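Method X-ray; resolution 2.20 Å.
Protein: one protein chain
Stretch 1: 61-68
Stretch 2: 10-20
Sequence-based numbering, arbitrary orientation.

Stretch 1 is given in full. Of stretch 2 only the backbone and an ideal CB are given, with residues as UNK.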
ATOM      1  N   PRO A  61      18.327  15.372  19.136  1.00 29.80           N
ATOM      2  CA  PRO A  61      17.865  16.670  18.649  1.00 29.60           C
ATOM      3  C   PRO A  61      18.997  17.456  17.993  1.00 30.21           C
ATOM      4  O   PRO A  61      18.778  17.935  16.901  1.00 29.09           O
ATOM      5  CB  PRO A  61      17.341  17.354  19.918  1.00 31.81           C
ATOM      6  CG  PRO A  61      16.886  16.223  20.753  1.00 35.89           C
ATOM      7  CD  PRO A  61      17.957  15.192  20.557  1.00 31.90           C
ATOM      8  N   GLN A  62      20.209  17.506  18.595  1.00 26.31           N
ATOM      9  CA  GLN A  62      21.331  18.289  18.039  1.00 26.29           C
ATOM     10  C   GLN A  62      21.947  17.718  16.746  1.00 29.39           C
ATOM     11  O   GLN A  62      22.265  18.487  15.835  1.00 28.57           O
ATOM     12  CB  GLN A  62      22.426  18.547  19.077  1.00 27.10           C
ATOM     13  CG  GLN A  62      23.522  19.472  18.517  1.00 25.18           C
ATOM     14  CD  GLN A  62      23.001  20.866  18.276  1.00 33.63           C
ATOM     15  OE1 GLN A  62      22.439  21.501  19.167  1.00 24.42           O
ATOM     16  NE2 GLN A  62      23.158  21.368  17.069  1.00 24.52           N
ATOM     17  N   LEU A  63      22.095  16.397  16.665  1.00 25.29           N
ATOM     18  CA  LEU A  63      22.626  15.704  15.484  1.00 26.35           C
ATOM     19  C   LEU A  63      21.706  15.867  14.290  1.00 31.92           C
ATOM     20  O   LEU A  63      22.189  15.980  13.169  1.00 31.46           O
ATOM     21  CB  LEU A  63      22.837  14.210  15.769  1.00 26.41           C
ATOM     22  CG  LEU A  63      23.873  13.931  16.854  1.00 31.78           C
ATOM     23  CD1 LEU A  63      23.869  12.478  17.232  1.00 32.18           C
ATOM     24  CD2 LEU A  63      25.279  14.408  16.426  1.00 36.66           C
ATOM     25  N   GLN A  64      20.384  15.890  14.525  1.00 27.18           N
ATOM     26  CA  GLN A  64      19.436  16.124  13.442  1.00 26.44           C
ATOM     27  C   GLN A  64      19.715  17.485  12.817  1.00 30.05           C
ATOM     28  O   GLN A  64      19.784  17.577  11.612  1.00 30.34           O
ATOM     29  CB  GLN A  64      17.995  16.104  13.944  1.00 26.36           C
ATOM     30  CG  GLN A  64      17.476  14.712  14.216  1.00 31.27           C
ATOM     31  CD  GLN A  64      15.990  14.710  14.505  1.00 38.38           C
ATOM     32  OE1 GLN A  64      15.386  15.700  14.964  1.00 38.12           O
ATOM     33  NE2 GLN A  64      15.373  13.597  14.240  1.00 29.09           N
ATOM     34  N   THR A  65      19.882  18.520  13.630  1.00 26.81           N
ATOM     35  CA  THR A  65      20.167  19.876  13.167  1.00 27.37           C
ATOM     36  C   THR A  65      21.576  20.028  12.524  1.00 31.86           C
ATOM     37  O   THR A  65      21.704  20.616  11.452  1.00 31.54           O
ATOM     38  CB  THR A  65      19.944  20.844  14.318  1.00 31.76           C
ATOM     39  OG1 THR A  65      18.573  20.743  14.679  1.00 38.80           O
ATOM     40  CG2 THR A  65      20.253  22.277  13.943  1.00 27.88           C
ATOM     41  N   SER A  66      22.606  19.540  13.193  1.00 27.84           N
ATOM     42  CA  SER A  66      23.986  19.643  12.709  1.00 28.27           C
ATOM     43  C   SER A  66      24.139  18.883  11.387  1.00 34.76           C
ATOM     44  O   SER A  66      24.655  19.443  10.436  1.00 34.16           O
ATOM     45  CB  SER A  66      24.960  19.088  13.750  1.00 28.41           C
ATOM     46  OG  SER A  66      24.948  19.910  14.903  1.00 34.79           O
ATOM     47  N   LEU A  67      23.633  17.645  11.311  1.00 32.49           N
ATOM     48  CA  LEU A  67      23.757  16.832  10.090  1.00 31.56           C
ATOM     49  C   LEU A  67      22.623  17.043   9.084  1.00 38.14           C
ATOM     50  O   LEU A  67      22.715  16.526   7.974  1.00 39.57           O
ATOM     51  CB  LEU A  67      23.927  15.335  10.436  1.00 30.69           C
ATOM     52  CG  LEU A  67      25.042  14.966  11.460  1.00 34.77           C
ATOM     53  CD1 LEU A  67      25.028  13.496  11.784  1.00 34.65           C
ATOM     54  CD2 LEU A  67      26.405  15.354  10.961  1.00 34.69           C
ATOM     55  N   ASN A  68      21.573  17.816   9.451  1.00 33.02           N
ATOM     56  CA  ASN A  68      20.374  18.048   8.633  1.00 32.28           C
ATOM     57  C   ASN A  68      19.681  16.728   8.251  1.00 36.53           C
ATOM     58  O   ASN A  68      19.519  16.414   7.063  1.00 37.76           O
ATOM     59  CB  ASN A  68      20.633  18.950   7.398  1.00 33.20           C
ATOM     60  CG  ASN A  68      19.347  19.366   6.728  1.00 46.84           C
ATOM     61  OD1 ASN A  68      18.289  19.500   7.368  1.00 38.97           O
ATOM     62  ND2 ASN A  68      19.388  19.512   5.416  1.00 43.16           N
ATOM     63  N   UNK A  10      34.376  15.091   5.701  1.00 45.90           N
ATOM     64  CA  UNK A  10      34.752  16.453   6.088  1.00 45.16           C
ATOM     65  C   UNK A  10      33.602  17.138   6.810  1.00 44.75           C
ATOM     66  O   UNK A  10      33.834  17.799   7.810  1.00 41.87           O
ATOM     67  CB  UNK A  10      35.166  17.269   4.862  1.00 45.16           C
ATOM     68  N   UNK A  11      32.363  16.928   6.318  1.00 41.75           N
ATOM     69  CA  UNK A  11      31.133  17.479   6.870  1.00 41.30           C
ATOM     70  C   UNK A  11      30.850  16.885   8.247  1.00 40.66           C
ATOM     71  O   UNK A  11      30.533  17.638   9.149  1.00 37.64           O
ATOM     72  CB  UNK A  11      29.958  17.218   5.925  1.00 41.30           C
ATOM     73  N   UNK A  12      30.979  15.551   8.420  1.00 37.30           N
ATOM     74  CA  UNK A  12      30.726  14.915   9.725  1.00 36.21           C
ATOM     75  C   UNK A  12      31.742  15.347  10.746  1.00 37.54           C
ATOM     76  O   UNK A  12      31.366  15.706  11.864  1.00 36.71           O
ATOM     77  CB  UNK A  12      30.740  13.390   9.601  1.00 36.21           C
ATOM     78  N   UNK A  13      33.028  15.374  10.341  1.00 32.96           N
ATOM     79  CA  UNK A  13      34.124  15.751  11.220  1.00 33.29           C
ATOM     80  C   UNK A  13      33.885  17.139  11.825  1.00 37.91           C
ATOM     81  O   UNK A  13      33.887  17.278  13.052  1.00 38.10           O
ATOM     82  CB  UNK A  13      35.449  15.724  10.456  1.00 33.29           C
ATOM     83  N   UNK A  14      33.598  18.129  10.967  1.00 33.46           N
ATOM     84  CA  UNK A  14      33.310  19.503  11.361  1.00 33.95           C
ATOM     85  C   UNK A  14      32.102  19.576  12.314  1.00 33.77           C
ATOM     86  O   UNK A  14      32.167  20.264  13.336  1.00 32.60           O
ATOM     87  CB  UNK A  14      33.054  20.359  10.119  1.00 33.95           C
ATOM     88  N   UNK A  15      31.040  18.843  12.001  1.00 28.77           N
ATOM     89  CA  UNK A  15      29.834  18.819  12.822  1.00 27.97           C
ATOM     90  C   UNK A  15      30.152  18.292  14.225  1.00 32.70           C
ATOM     91  O   UNK A  15      29.770  18.919  15.210  1.00 31.70           O
ATOM     92  CB  UNK A  15      28.754  17.960  12.161  1.00 27.97           C
ATOM     93  N   UNK A  16      30.907  17.171  14.319  1.00 29.97           N
ATOM     94  CA  UNK A  16      31.234  16.571  15.616  1.00 28.45           C
ATOM     95  C   UNK A  16      32.169  17.443  16.475  1.00 32.25           C
ATOM     96  O   UNK A  16      31.978  17.560  17.684  1.00 30.27           O
ATOM     97  CB  UNK A  16      31.880  15.202  15.393  1.00 28.45           C
ATOM     98  N   UNK A  17      33.165  18.066  15.834  1.00 31.34           N
ATOM     99  CA  UNK A  17      34.129  18.964  16.472  1.00 32.78           C
ATOM    100  C   UNK A  17      33.451  20.234  17.026  1.00 35.36           C
ATOM    101  O   UNK A  17      33.770  20.646  18.141  1.00 34.36           O
ATOM    102  CB  UNK A  17      35.220  19.349  15.471  1.00 32.78           C
ATOM    103  N   UNK A  18      32.484  20.823  16.281  1.00 33.03           N
ATOM    104  CA  UNK A  18      31.691  21.997  16.750  1.00 33.51           C
ATOM    105  C   UNK A  18      30.937  21.631  18.077  1.00 36.64           C
ATOM    106  O   UNK A  18      30.711  22.492  18.923  1.00 35.65           O
ATOM    107  CB  UNK A  18      30.695  22.431  15.673  1.00 33.51           C
ATOM    108  N   UNK A  19      30.579  20.339  18.246  1.00 32.26           N
ATOM    109  CA  UNK A  19      29.889  19.850  19.449  1.00 31.25           C
ATOM    110  C   UNK A  19      30.840  19.319  20.511  1.00 37.60           C
ATOM    111  O   UNK A  19      30.398  18.977  21.607  1.00 37.46           O
ATOM    112  CB  UNK A  19      28.898  18.749  19.068  1.00 31.25           C
ATOM    113  N   UNK A  20      32.142  19.211  20.189  1.00 36.64           N
ATOM    114  CA  UNK A  20      33.153  18.521  21.015  1.00 37.48           C
ATOM    115  C   UNK A  20      32.593  17.129  21.382  1.00 39.71           C
ATOM    116  O   UNK A  20      32.590  16.716  22.544  1.00 39.32           O
ATOM    117  CB  UNK A  20      33.491  19.328  22.270  1.00 37.48           C
TER

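The two helices run closer to antiparallel than parallel, at 135° between their directions, with axes 10.1 Å apart at closest approach. Stretch 1 offers Gln-62, Leu-63, Ser-66 and Leu-67 along one side.

Position 10 is helical, and its CB has nothing of stretch 1 in reach. Almost any helix-compatible residue would suit. It is Ala-10.

Position 11 points its CB sideways, with no atom of stretch 1 within 5.5 Å. A long side chain could still reach the end of the first helix, where the carbonyl O of Leu-67 has no partner within stretch 1. A donor such as Lys, Arg or Gln could meet it directly, and an acid could do so through water. The residue is Glu-11. Its OE2 lies 4.0 Å from Leu-67 O, and a water joins these two acceptors by donating to both, at 2.7 Å from Glu-11 OE2 and 2.7 Å from Leu-67 O.

Position 12 is also sideways, but its ideal CB is 4.9 Å from Leu-67 CD2. A Leu, Met or aromatic residue could turn back onto that methyl. It is Tyr-12, with chi1 in m. Its ring meets Leu-67 obliquely, CD1 lying 3.4 Å from Leu-67 CD2.

Positions 13 and 14 are out of reach of stretch 1, so the contact sets no demand on them. At 13 stands Arg-13, whose guanidinium has a partner one turn on, at 17. At 14 stands Leu-14.

Position 15 is the tightest point. The CA of 15 is 5.9 Å from Ser-66 CA, and the CB points toward stretch 1. The ideal CB is already 3.7 Å from Leu-67 CD2 and 4.3 Å from Ser-66 CB. A small residue fits best: Ala, perhaps Gly or Ser. It is Ala-15, whose methyl fills the space against both. A second water donates to Ala-15 O at 2.8 Å and accepts from Ser-66 OG at 2.7 Å.

Position 16 points sideways with nothing near its CB. A large apolar side chain could reach Leu-63; Phe, Leu or Met would do. It is Phe-16, also m. Leu-63 CD2 sits at the ring edge, 3.9 Å from Phe-16 CE1.

Position 17 is out of reach, so stretch 1 sets no demand; a polar or charged residue would suit. It is Glu-17. Arg-13 NE forms a salt bridge with Glu-17 OE2, 3.1 Å away.

Position 18 points toward stretch 1, but its CB has open space around it. A polar residue would suit. Gln-18 OE1 accepts from the second water at 3.0 Å, so that water links it with Ser-66.

Position 19 points toward stretch 1, its ideal CB 5.5 Å from Gln-62 CG. There is room for a medium apolar chain, such as Leu, Met or Ile. Leu-19 spreads over three residues: CD2 is 3.5 Å from Gln-62 CG, and CD1 is 4.1 Å from Leu-63 CD2 and 4.0 Å from Ser-66 OG.

Position 20 has positive phi, 50°, in a Schellman motif. Gly, Asn or Asp tolerate this best. It is Asn-20, out of reach of stretch 1.

Stretch 2 10-20: AEYRLAFEQLN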
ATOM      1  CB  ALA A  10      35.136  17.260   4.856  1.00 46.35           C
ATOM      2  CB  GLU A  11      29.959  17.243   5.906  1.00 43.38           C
ATOM      3  CG  GLU A  11      28.644  17.896   6.331  1.00 59.46           C
ATOM      4  CD  GLU A  11      27.355  17.145   6.027  1.00 85.51           C
ATOM      5  OE1 GLU A  11      27.373  16.216   5.186  1.00 79.39           O
ATOM      6  OE2 GLU A  11      26.317  17.501   6.632  1.00 79.74           O
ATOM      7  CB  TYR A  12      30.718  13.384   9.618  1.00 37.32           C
ATOM      8  CG  TYR A  12      29.510  12.820   8.911  1.00 40.10           C
ATOM      9  CD1 TYR A  12      28.347  13.569   8.767  1.00 41.71           C
ATOM     10  CD2 TYR A  12      29.528  11.538   8.383  1.00 41.79           C
ATOM     11  CE1 TYR A  12      27.235  13.058   8.105  1.00 42.36           C
ATOM     12  CE2 TYR A  12      28.417  11.009   7.742  1.00 43.34           C
ATOM     13  CZ  TYR A  12      27.270  11.769   7.609  1.00 48.76           C
ATOM     14  OH  TYR A  12      26.197  11.233   6.949  1.00 48.96           O
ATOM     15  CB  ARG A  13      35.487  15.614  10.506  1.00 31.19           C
ATOM     16  CG  ARG A  13      36.664  16.133  11.341  1.00 45.50           C
ATOM     17  CD  ARG A  13      38.033  15.698  10.827  1.00 48.80           C
ATOM     18  NE  ARG A  13      38.930  15.495  11.963  1.00 61.60           N
ATOM     19  CZ  ARG A  13      40.063  14.802  11.936  1.00 73.60           C
ATOM     20  NH1 ARG A  13      40.469  14.223  10.817  1.00 50.03           N
ATOM     21  NH2 ARG A  13      40.796  14.673  13.035  1.00 72.06           N
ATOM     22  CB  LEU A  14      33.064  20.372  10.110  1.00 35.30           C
ATOM     23  CG  LEU A  14      32.708  21.855  10.350  1.00 41.47           C
ATOM     24  CD1 LEU A  14      33.854  22.606  11.001  1.00 41.64           C
ATOM     25  CD2 LEU A  14      32.258  22.519   9.068  1.00 43.59           C
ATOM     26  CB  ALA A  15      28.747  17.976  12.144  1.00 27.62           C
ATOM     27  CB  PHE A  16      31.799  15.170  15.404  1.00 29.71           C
ATOM     28  CG  PHE A  16      30.814  14.150  14.909  1.00 31.03           C
ATOM     29  CD1 PHE A  16      29.569  14.005  15.517  1.00 33.35           C
ATOM     30  CD2 PHE A  16      31.151  13.279  13.885  1.00 32.61           C
ATOM     31  CE1 PHE A  16      28.650  13.055  15.053  1.00 33.81           C
ATOM     32  CE2 PHE A  16      30.240  12.305  13.447  1.00 35.62           C
ATOM     33  CZ  PHE A  16      29.006  12.190  14.046  1.00 33.11           C
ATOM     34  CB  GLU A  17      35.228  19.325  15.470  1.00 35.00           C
ATOM     35  CG  GLU A  17      36.296  18.252  15.389  1.00 51.61           C
ATOM     36  CD  GLU A  17      37.345  18.435  14.309  1.00 76.08           C
ATOM     37  OE1 GLU A  17      37.348  19.498  13.645  1.00 63.63           O
ATOM     38  OE2 GLU A  17      38.169  17.508  14.129  1.00 70.62           O
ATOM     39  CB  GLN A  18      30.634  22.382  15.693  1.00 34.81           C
ATOM     40  CG  GLN A  18      31.152  23.277  14.585  1.00 42.54           C
ATOM     41  CD  GLN A  18      30.173  23.467  13.454  1.00 43.86           C
ATOM     42  OE1 GLN A  18      29.207  22.705  13.245  1.00 38.05           O
ATOM     43  NE2 GLN A  18      30.413  24.491  12.690  1.00 34.76           N
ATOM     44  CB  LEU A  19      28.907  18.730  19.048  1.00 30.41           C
ATOM     45  CG  LEU A  19      27.796  19.098  18.061  1.00 33.67           C
ATOM     46  CD1 LEU A  19      26.981  17.873  17.664  1.00 32.84           C
ATOM     47  CD2 LEU A  19      26.952  20.229  18.579  1.00 31.66           C
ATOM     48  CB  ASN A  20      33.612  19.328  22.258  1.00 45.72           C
ATOM     49  CG  ASN A  20      34.836  18.718  22.925  1.00 75.95           C
ATOM     50  OD1 ASN A  20      34.827  18.393  24.119  1.00 72.31           O
ATOM     51  ND2 ASN A  20      35.905  18.512  22.162  1.00 65.33           N
TER
HETATM   52  O   HOH W   1      24.543  15.468   6.257  1.00 52.71           O
HETATM   53  O   HOH W   2      27.584  20.628  14.728  1.00 27.75           O
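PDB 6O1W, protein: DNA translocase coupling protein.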